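Local coordinates for peptide-binding protein (Photobacterium damsela subsp. piscicida, PDB 6SQX) that cleaves the peptidoglycan of potentially competing bacteria as a secreted endopeptidase of the NlpC/P60 family, probably of the cysteine type, at residues T97-Y101 against R152-T156; L367-Q371 against N408-I412; Q74-Y79 against N88-L93. All blocks are in the same frame, centred on the assembly; numbering follows the deposited sequence.

Along the chain, contact 3 closes before contact 1 opens, and contact 1 closes before contact 2 opens. Contacts 1 and 3 are neighbours, with centres 15 Å apart. They share helix 90-102: its first turn packs on strand 76-78 in contact 3, and a later turn packs on the loop after strand 149-152 in contact 1. Both contacts border the SH3b-type sheet that contains strand 206-211. Contact 2 lies across the chain's centre, about 42 Å from contact 1 and 41 Å from contact 3 between centres. Contacts 1 and 3 thus join the helix 90-102 region to the SH3b-type sheet, while contact 2 is internal to the NlpC/P60 part.

Contact 1 of 3, residues T97-Y101 against R152-T156; sequences TIRYY and RSLPT. With EDO (1,2-ethanediol), chain I; EDO (1,2-ethanediol), chain H; EDO (1,2-ethanediol), chain U.
Residues 97-101 are one turn of a regular helix; Tyr101 N bonds back to Thr97 O at 3.2 Å. Residues 152-156 leave a strand as irregular loop. Ser153 has phi/psi of -75/-22, Leu154 returns to an extended -132/154, and Pro155 is the centre of an inverse gamma turn. Arg152 NE donates to Thr156 O at 2.9 Å and ties the loop together. The backbones come closest at Thr97 and Ser153, with CA atoms 7.2 Å apart.

Thr97 points toward the loop with chi1 m. Its CG2 lies 3.7 Å from both Ser153 O and Leu154 CD2. Its OG1 accepts from O1 of an ethanediol (chain I) at 2.8 Å and is also bonded to Leu93 O one turn earlier. Ile98 stands sideways; its CG1 is 4.2 Å from Leu154 CD2. Tyr100 does not reach the loop; its OH meets O1 of a second ethanediol (chain H) at 2.7 Å. Tyr101, chi1 m, points toward the loop, with CD2 3.9 Å from Leu154 CD1. Leu154, in the mt rotamer, thus reaches into the space between Thr97, Ile98 and Tyr101. The direct contact is mostly apolar and buries 190 Å². One water adds a polar link, 2.6 Å from Tyr101 OH and 2.8 Å from Ser153 OG.

This is helix-on-loop packing: helix 90-102 lies against a loop linked to the SH3b-type sheet. Met126 of helix 118-126 touches both Ile98 and Leu154. Phe160 meets the Tyr101 ring, and Ser153 and Arg152 bond through their backbones to Ile176 and to Trp209 of strand 206-211.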
# COMPACT_ATOMS: atom_id res chain seq x y z
N THR A 97 10.47 -14.85 -10.85
CA THR A 97 9.02 -14.73 -11.03
C THR A 97 8.54 -15.61 -12.17
O THR A 97 7.52 -16.32 -12.03
CB THR A 97 8.66 -13.26 -11.26
OG1 THR A 97 9.13 -12.49 -10.16
CG2 THR A 97 7.14 -13.07 -11.40
N ILE A 98 9.27 -15.62 -13.29
CA ILE A 98 8.92 -16.51 -14.38
C ILE A 98 8.90 -17.95 -13.89
O ILE A 98 7.95 -18.70 -14.14
CB ILE A 98 9.92 -16.34 -15.55
CG1 ILE A 98 9.74 -14.99 -16.23
CG2 ILE A 98 9.70 -17.43 -16.60
CD1 ILE A 98 10.85 -14.67 -17.21
N ARG A 99 9.99 -18.38 -13.22
CA ARG A 99 10.08 -19.75 -12.73
C ARG A 99 8.93 -20.09 -11.80
O ARG A 99 8.39 -21.21 -11.83
CB ARG A 99 11.43 -19.96 -12.05
CG ARG A 99 11.77 -21.40 -11.70
CD ARG A 99 13.23 -21.55 -11.25
NE ARG A 99 13.52 -20.82 -10.02
CZ ARG A 99 14.20 -19.67 -9.96
NH1 ARG A 99 14.40 -19.09 -8.79
NH2 ARG A 99 14.69 -19.12 -11.07
N TYR A 100 8.55 -19.15 -10.94
CA TYR A 100 7.51 -19.41 -9.96
C TYR A 100 6.20 -19.77 -10.64
O TYR A 100 5.51 -20.71 -10.21
CB TYR A 100 7.31 -18.17 -9.09
CG TYR A 100 6.34 -18.38 -7.96
CD1 TYR A 100 6.77 -18.83 -6.72
CD2 TYR A 100 4.99 -18.09 -8.13
CE1 TYR A 100 5.86 -19.01 -5.67
CE2 TYR A 100 4.08 -18.28 -7.10
CZ TYR A 100 4.51 -18.72 -5.88
OH TYR A 100 3.59 -18.90 -4.87
N TYR A 101 5.83 -19.05 -11.70
CA TYR A 101 4.56 -19.32 -12.37
C TYR A 101 4.64 -20.42 -13.42
O TYR A 101 3.63 -21.09 -13.68
CB TYR A 101 3.98 -18.03 -12.95
CG TYR A 101 3.55 -17.14 -11.82
CD1 TYR A 101 2.44 -17.48 -11.05
CD2 TYR A 101 4.27 -15.98 -11.48
CE1 TYR A 101 2.04 -16.69 -9.99
CE2 TYR A 101 3.86 -15.16 -10.40
CZ TYR A 101 2.75 -15.54 -9.66
OH TYR A 101 2.36 -14.77 -8.59
N ARG A 152 2.31 -4.92 -11.98
CA ARG A 152 2.12 -6.35 -12.17
C ARG A 152 3.47 -7.08 -12.08
O ARG A 152 4.50 -6.56 -12.54
CB ARG A 152 1.54 -6.61 -13.60
CG ARG A 152 0.28 -5.75 -13.97
CD ARG A 152 -0.96 -6.15 -13.15
NE ARG A 152 -1.46 -7.44 -13.61
CZ ARG A 152 -2.34 -8.20 -12.96
NH1 ARG A 152 -2.80 -7.77 -11.77
NH2 ARG A 152 -2.75 -9.36 -13.48
N SER A 153 3.47 -8.30 -11.54
CA SER A 153 4.75 -8.99 -11.43
C SER A 153 5.26 -9.52 -12.76
O SER A 153 6.46 -9.80 -12.88
CB SER A 153 4.64 -10.12 -10.42
OG SER A 153 3.81 -11.16 -10.90
N LEU A 154 4.39 -9.72 -13.74
CA LEU A 154 4.68 -10.13 -15.11
C LEU A 154 3.90 -9.20 -16.01
O LEU A 154 2.86 -8.67 -15.60
CB LEU A 154 4.17 -11.55 -15.36
CG LEU A 154 4.88 -12.66 -14.58
CD1 LEU A 154 4.15 -13.99 -14.81
CD2 LEU A 154 6.36 -12.75 -15.03
N PRO A 155 4.35 -8.99 -17.24
CA PRO A 155 3.65 -8.02 -18.13
C PRO A 155 2.39 -8.62 -18.74
O PRO A 155 2.35 -9.04 -19.91
CB PRO A 155 4.71 -7.70 -19.19
CG PRO A 155 5.57 -8.96 -19.24
CD PRO A 155 5.65 -9.40 -17.79
N THR A 156 1.34 -8.65 -17.92
CA THR A 156 0.06 -9.20 -18.35
C THR A 156 -1.03 -8.66 -17.44
O THR A 156 -0.79 -8.44 -16.24
CB THR A 156 0.03 -10.75 -18.30
OG1 THR A 156 -1.24 -11.25 -18.77
CG2 THR A 156 0.27 -11.26 -16.89
C1 EDO I . 9.09 -9.44 -8.41
O1 EDO I . 8.06 -10.10 -9.15
C2 EDO I . 8.70 -7.97 -8.29
O2 EDO I . 8.10 -7.59 -9.52
C1 EDO H . 0.28 -18.13 -5.49
O1 EDO H . 1.05 -19.33 -5.71
C2 EDO H . 0.09 -17.91 -4.00
O2 EDO H . -0.58 -19.06 -3.44
C1 EDO U . 2.62 -13.57 -4.26
O1 EDO U . 2.24 -13.18 -2.94
C2 EDO U . 2.85 -15.07 -4.32
O2 EDO U . 3.67 -15.35 -5.46
O HOH W 1 3.51 -12.40 -8.40

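Contact 2 of 3, residues L367-Q371 against N408-I412; sequences LLVEQ and NKVAI
This is helix-on-sheet packing within the NlpC/P60 fold, which resembles papain. The last turn of helix 361-370 rests on strand 408-415 of the antiparallel sheet. Residues 367-370 close the helix. Gln371 then takes a positive phi (48/52, left-handed) and takes the chain out of it. Residues 408-412 are extended. The closest backbone approach is Val369 to Ala411, 5.2 Å between CA atoms, and 245 Å² is buried.

On the strand, Lys409 and Ala411 point toward the helix and Val410 points away. Ala411 has only a methyl group, so the helix backbone can come close: Ala411 CB lies 3.7 Å from Leu368 O and 4.0 Å from Leu368 CB. Leu368 adopts chi1 -85° and chi2 68°. It also touches Phe468 and Thr470 of strand 467-472, and its carbonyl oxygen accepts from Tyr399 OH. These partners set the helix end across several strands.

Val369 has the largest buried area of the contact. With chi1 t, its two methyl groups meet two residues two apart on the strand. CG2 is 3.9 Å from Ala411 CB and 3.8 Å from Ala411 N, while CG1 is 3.9 Å from Lys409 CG.

Lys409 is fully stretched, with all four chi angles t. Its chain runs along the edge of the helix end and touches Thr402 and Glu404 of strand 395-405. Glu370 bends with chi1 and chi2 both m, which brings its carboxylate to the amino group. There Lys409 NZ forms a long salt bridge with Glu370 OE1, at 3.7 Å.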
# COMPACT_ATOMS: atom_id res chain seq x y z
N LEU A 367 -0.22 -4.73 27.46
CA LEU A 367 0.51 -3.66 26.80
C LEU A 367 -0.42 -2.77 25.99
O LEU A 367 -0.41 -1.54 26.15
CB LEU A 367 1.63 -4.21 25.92
CG LEU A 367 2.28 -3.14 25.02
CD1 LEU A 367 2.89 -1.95 25.81
CD2 LEU A 367 3.34 -3.75 24.08
N LEU A 368 -1.23 -3.37 25.12
CA LEU A 368 -1.99 -2.55 24.17
C LEU A 368 -3.23 -1.91 24.79
O LEU A 368 -3.71 -0.89 24.26
CB LEU A 368 -2.37 -3.37 22.93
CG LEU A 368 -1.36 -3.47 21.80
CD1 LEU A 368 -0.13 -4.28 22.21
CD2 LEU A 368 -2.03 -4.09 20.58
N VAL A 369 -3.77 -2.47 25.86
CA VAL A 369 -4.98 -1.96 26.47
C VAL A 369 -4.67 -1.07 27.65
O VAL A 369 -5.19 0.04 27.75
CB VAL A 369 -5.94 -3.11 26.85
CG1 VAL A 369 -7.22 -2.56 27.48
CG2 VAL A 369 -6.27 -3.96 25.62
N GLU A 370 -3.81 -1.53 28.56
CA GLU A 370 -3.51 -0.79 29.77
C GLU A 370 -2.22 0.01 29.68
O GLU A 370 -1.92 0.78 30.59
CB GLU A 370 -3.45 -1.73 30.98
CG GLU A 370 -4.64 -2.68 31.10
CD GLU A 370 -5.96 -1.96 31.40
OE1 GLU A 370 -5.94 -0.73 31.68
OE2 GLU A 370 -7.02 -2.63 31.35
N GLN A 371 -1.47 -0.13 28.58
CA GLN A 371 -0.11 0.39 28.47
C GLN A 371 0.74 0.02 29.69
O GLN A 371 1.35 0.87 30.35
CB GLN A 371 -0.06 1.90 28.22
CG GLN A 371 -1.31 2.53 27.67
CD GLN A 371 -1.37 3.99 28.07
OE1 GLN A 371 -0.92 4.36 29.16
NE2 GLN A 371 -1.90 4.83 27.19
N ASN A 408 -16.33 -3.07 27.98
CA ASN A 408 -14.96 -3.46 28.23
C ASN A 408 -14.07 -2.50 27.45
O ASN A 408 -14.43 -2.07 26.35
CB ASN A 408 -14.70 -4.88 27.75
CG ASN A 408 -13.96 -5.70 28.78
OD1 ASN A 408 -14.43 -6.75 29.23
ND2 ASN A 408 -12.79 -5.20 29.18
N LYS A 409 -12.93 -2.16 28.02
CA LYS A 409 -11.92 -1.38 27.31
C LYS A 409 -11.18 -2.31 26.36
O LYS A 409 -10.59 -3.30 26.79
CB LYS A 409 -10.98 -0.76 28.33
CG LYS A 409 -9.95 0.18 27.77
CD LYS A 409 -9.05 0.66 28.90
CE LYS A 409 -8.11 1.76 28.47
NZ LYS A 409 -7.24 2.12 29.62
N VAL A 410 -11.20 -1.99 25.06
CA VAL A 410 -10.54 -2.80 24.05
C VAL A 410 -9.58 -1.93 23.25
O VAL A 410 -9.83 -0.73 23.03
CB VAL A 410 -11.53 -3.54 23.12
CG1 VAL A 410 -12.52 -4.40 23.95
CG2 VAL A 410 -12.27 -2.59 22.17
N ALA A 411 -8.46 -2.51 22.84
CA ALA A 411 -7.54 -1.85 21.93
C ALA A 411 -8.09 -1.89 20.49
O ALA A 411 -8.74 -2.86 20.09
CB ALA A 411 -6.18 -2.53 22.00
N ILE A 412 -7.81 -0.83 19.71
CA ILE A 412 -8.38 -0.67 18.37
C ILE A 412 -7.31 -0.30 17.34
O ILE A 412 -6.22 0.18 17.69
CB ILE A 412 -9.52 0.37 18.33
CG1 ILE A 412 -8.98 1.72 18.81
CG2 ILE A 412 -10.70 -0.06 19.23
CD1 ILE A 412 -9.79 2.90 18.39

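Contact 3 of 3, residues Q74-Y79 against N88-L93; sequences QNDFYY and NNILKL
Strands 76-78 and 87-89 form a short antiparallel hairpin that runs straight into helix 90-102. Phe77 and Asn88 are the hydrogen-bonded pair: Phe77 N donates to Asn88 O at 2.9 Å, and Asn88 N to Phe77 O at 2.8 Å. Asp76 and Asn89 are the non-hydrogen-bonded pair, CA atoms 5.0 Å apart. Ile90 N then donates to Asn75 O at 2.9 Å.

Asn75 O also accepts from a water at 2.8 Å, and this water accepts from Leu91 N at 2.8 Å. Asn89 is the N-cap: its OD1 accepts from Lys92 N at 2.9 Å. A second water joins Asn89 ND2 (3.0 Å) to Asp76 OD1 (2.6 Å). Gln74 O has no polar partner and faces Ile90 CD1 at 3.3 Å. Asn88 ND2 lies 3.3 Å from Tyr79 CE2.

Phe77, chi1 t, sets CB 3.6 Å from Ile90 CG1 and CD2 4.2 Å from Leu93 CD1. Phe77, Ile90 and Leu93 also lean on Leu207 of strand 206-211, and Ile90 on Leu200 of strand 198-203.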
# COMPACT_ATOMS: atom_id res chain seq x y z
N GLN A 74 19.67 0.82 -12.81
CA GLN A 74 18.67 -0.04 -13.42
C GLN A 74 18.80 -1.51 -13.03
O GLN A 74 17.92 -2.31 -13.39
CB GLN A 74 18.72 0.05 -14.95
CG GLN A 74 18.25 1.38 -15.54
CD GLN A 74 18.48 1.41 -17.01
OE1 GLN A 74 19.61 1.19 -17.47
NE2 GLN A 74 17.42 1.63 -17.79
N ASN A 75 19.84 -1.89 -12.27
CA ASN A 75 20.12 -3.29 -11.96
C ASN A 75 19.69 -3.71 -10.56
O ASN A 75 19.48 -4.92 -10.32
CB ASN A 75 21.61 -3.58 -12.17
CG ASN A 75 22.03 -3.30 -13.58
OD1 ASN A 75 21.65 -4.02 -14.50
ND2 ASN A 75 22.81 -2.24 -13.77
N ASP A 76 19.62 -2.76 -9.64
CA ASP A 76 19.43 -3.02 -8.22
C ASP A 76 18.11 -2.41 -7.78
O ASP A 76 17.79 -1.27 -8.15
CB ASP A 76 20.56 -2.36 -7.39
CG ASP A 76 21.97 -2.84 -7.78
OD1 ASP A 76 22.07 -3.98 -8.30
OD2 ASP A 76 22.94 -2.08 -7.54
N PHE A 77 17.37 -3.15 -6.96
CA PHE A 77 16.09 -2.69 -6.43
C PHE A 77 16.07 -2.84 -4.91
O PHE A 77 16.40 -3.92 -4.39
CB PHE A 77 14.91 -3.46 -7.05
CG PHE A 77 13.62 -3.29 -6.29
CD1 PHE A 77 12.95 -2.06 -6.28
CD2 PHE A 77 13.10 -4.35 -5.57
CE1 PHE A 77 11.75 -1.89 -5.55
CE2 PHE A 77 11.91 -4.18 -4.83
CZ PHE A 77 11.25 -2.95 -4.82
N TYR A 78 15.68 -1.79 -4.20
CA TYR A 78 15.60 -1.77 -2.74
C TYR A 78 14.15 -1.69 -2.30
O TYR A 78 13.45 -0.77 -2.68
CB TYR A 78 16.31 -0.52 -2.21
CG TYR A 78 17.80 -0.56 -2.43
CD1 TYR A 78 18.35 -0.28 -3.69
CD2 TYR A 78 18.67 -0.90 -1.39
CE1 TYR A 78 19.75 -0.35 -3.91
CE2 TYR A 78 20.06 -0.95 -1.58
CZ TYR A 78 20.59 -0.70 -2.84
OH TYR A 78 21.95 -0.76 -3.04
N TYR A 79 13.72 -2.60 -1.41
CA TYR A 79 12.42 -2.34 -0.76
C TYR A 79 12.47 -1.10 0.11
O TYR A 79 11.44 -0.44 0.31
CB TYR A 79 11.97 -3.54 0.08
CG TYR A 79 11.65 -4.72 -0.77
CD1 TYR A 79 10.48 -4.76 -1.52
CD2 TYR A 79 12.53 -5.81 -0.84
CE1 TYR A 79 10.19 -5.84 -2.35
CE2 TYR A 79 12.23 -6.92 -1.65
CZ TYR A 79 11.04 -6.92 -2.40
OH TYR A 79 10.73 -7.97 -3.24
N ASN A 88 18.13 -6.07 -3.84
CA ASN A 88 17.83 -7.22 -4.68
C ASN A 88 18.37 -6.99 -6.08
O ASN A 88 18.34 -5.86 -6.59
CB ASN A 88 16.31 -7.42 -4.79
CG ASN A 88 15.68 -7.80 -3.46
OD1 ASN A 88 15.52 -8.99 -3.14
ND2 ASN A 88 15.32 -6.79 -2.67
N ASN A 89 18.81 -8.06 -6.74
CA ASN A 89 19.14 -7.99 -8.17
C ASN A 89 17.87 -8.14 -9.01
O ASN A 89 17.14 -9.13 -8.89
CB ASN A 89 20.15 -9.08 -8.50
CG ASN A 89 20.58 -9.05 -9.94
OD1 ASN A 89 19.99 -9.69 -10.80
ND2 ASN A 89 21.65 -8.29 -10.23
N ILE A 90 17.61 -7.14 -9.87
CA ILE A 90 16.34 -7.08 -10.61
C ILE A 90 16.21 -8.25 -11.57
O ILE A 90 15.16 -8.90 -11.64
CB ILE A 90 16.15 -5.73 -11.33
CG1 ILE A 90 16.02 -4.62 -10.27
CG2 ILE A 90 14.96 -5.79 -12.34
CD1 ILE A 90 16.02 -3.19 -10.80
N LEU A 91 17.30 -8.56 -12.30
CA LEU A 91 17.21 -9.65 -13.27
C LEU A 91 16.94 -10.99 -12.57
O LEU A 91 16.13 -11.80 -13.04
CB LEU A 91 18.49 -9.71 -14.11
CG LEU A 91 18.58 -10.77 -15.22
CD1 LEU A 91 17.38 -10.60 -16.18
CD2 LEU A 91 19.92 -10.61 -15.95
N LYS A 92 17.56 -11.21 -11.41
CA LYS A 92 17.27 -12.42 -10.63
C LYS A 92 15.80 -12.47 -10.24
O LYS A 92 15.15 -13.52 -10.38
CB LYS A 92 18.17 -12.49 -9.39
CG LYS A 92 17.87 -13.66 -8.46
CD LYS A 92 18.66 -13.56 -7.15
CE LYS A 92 18.60 -14.85 -6.35
NZ LYS A 92 17.22 -15.36 -6.10
N LEU A 93 15.26 -11.35 -9.73
CA LEU A 93 13.84 -11.34 -9.34
C LEU A 93 12.94 -11.63 -10.53
O LEU A 93 11.92 -12.32 -10.39
CB LEU A 93 13.47 -9.99 -8.70
CG LEU A 93 13.97 -9.69 -7.28
CD1 LEU A 93 13.46 -8.32 -6.78
CD2 LEU A 93 13.61 -10.78 -6.26
O HOH W 2 19.51 -6.79 -12.43
O HOH W 3 22.39 -6.52 -7.91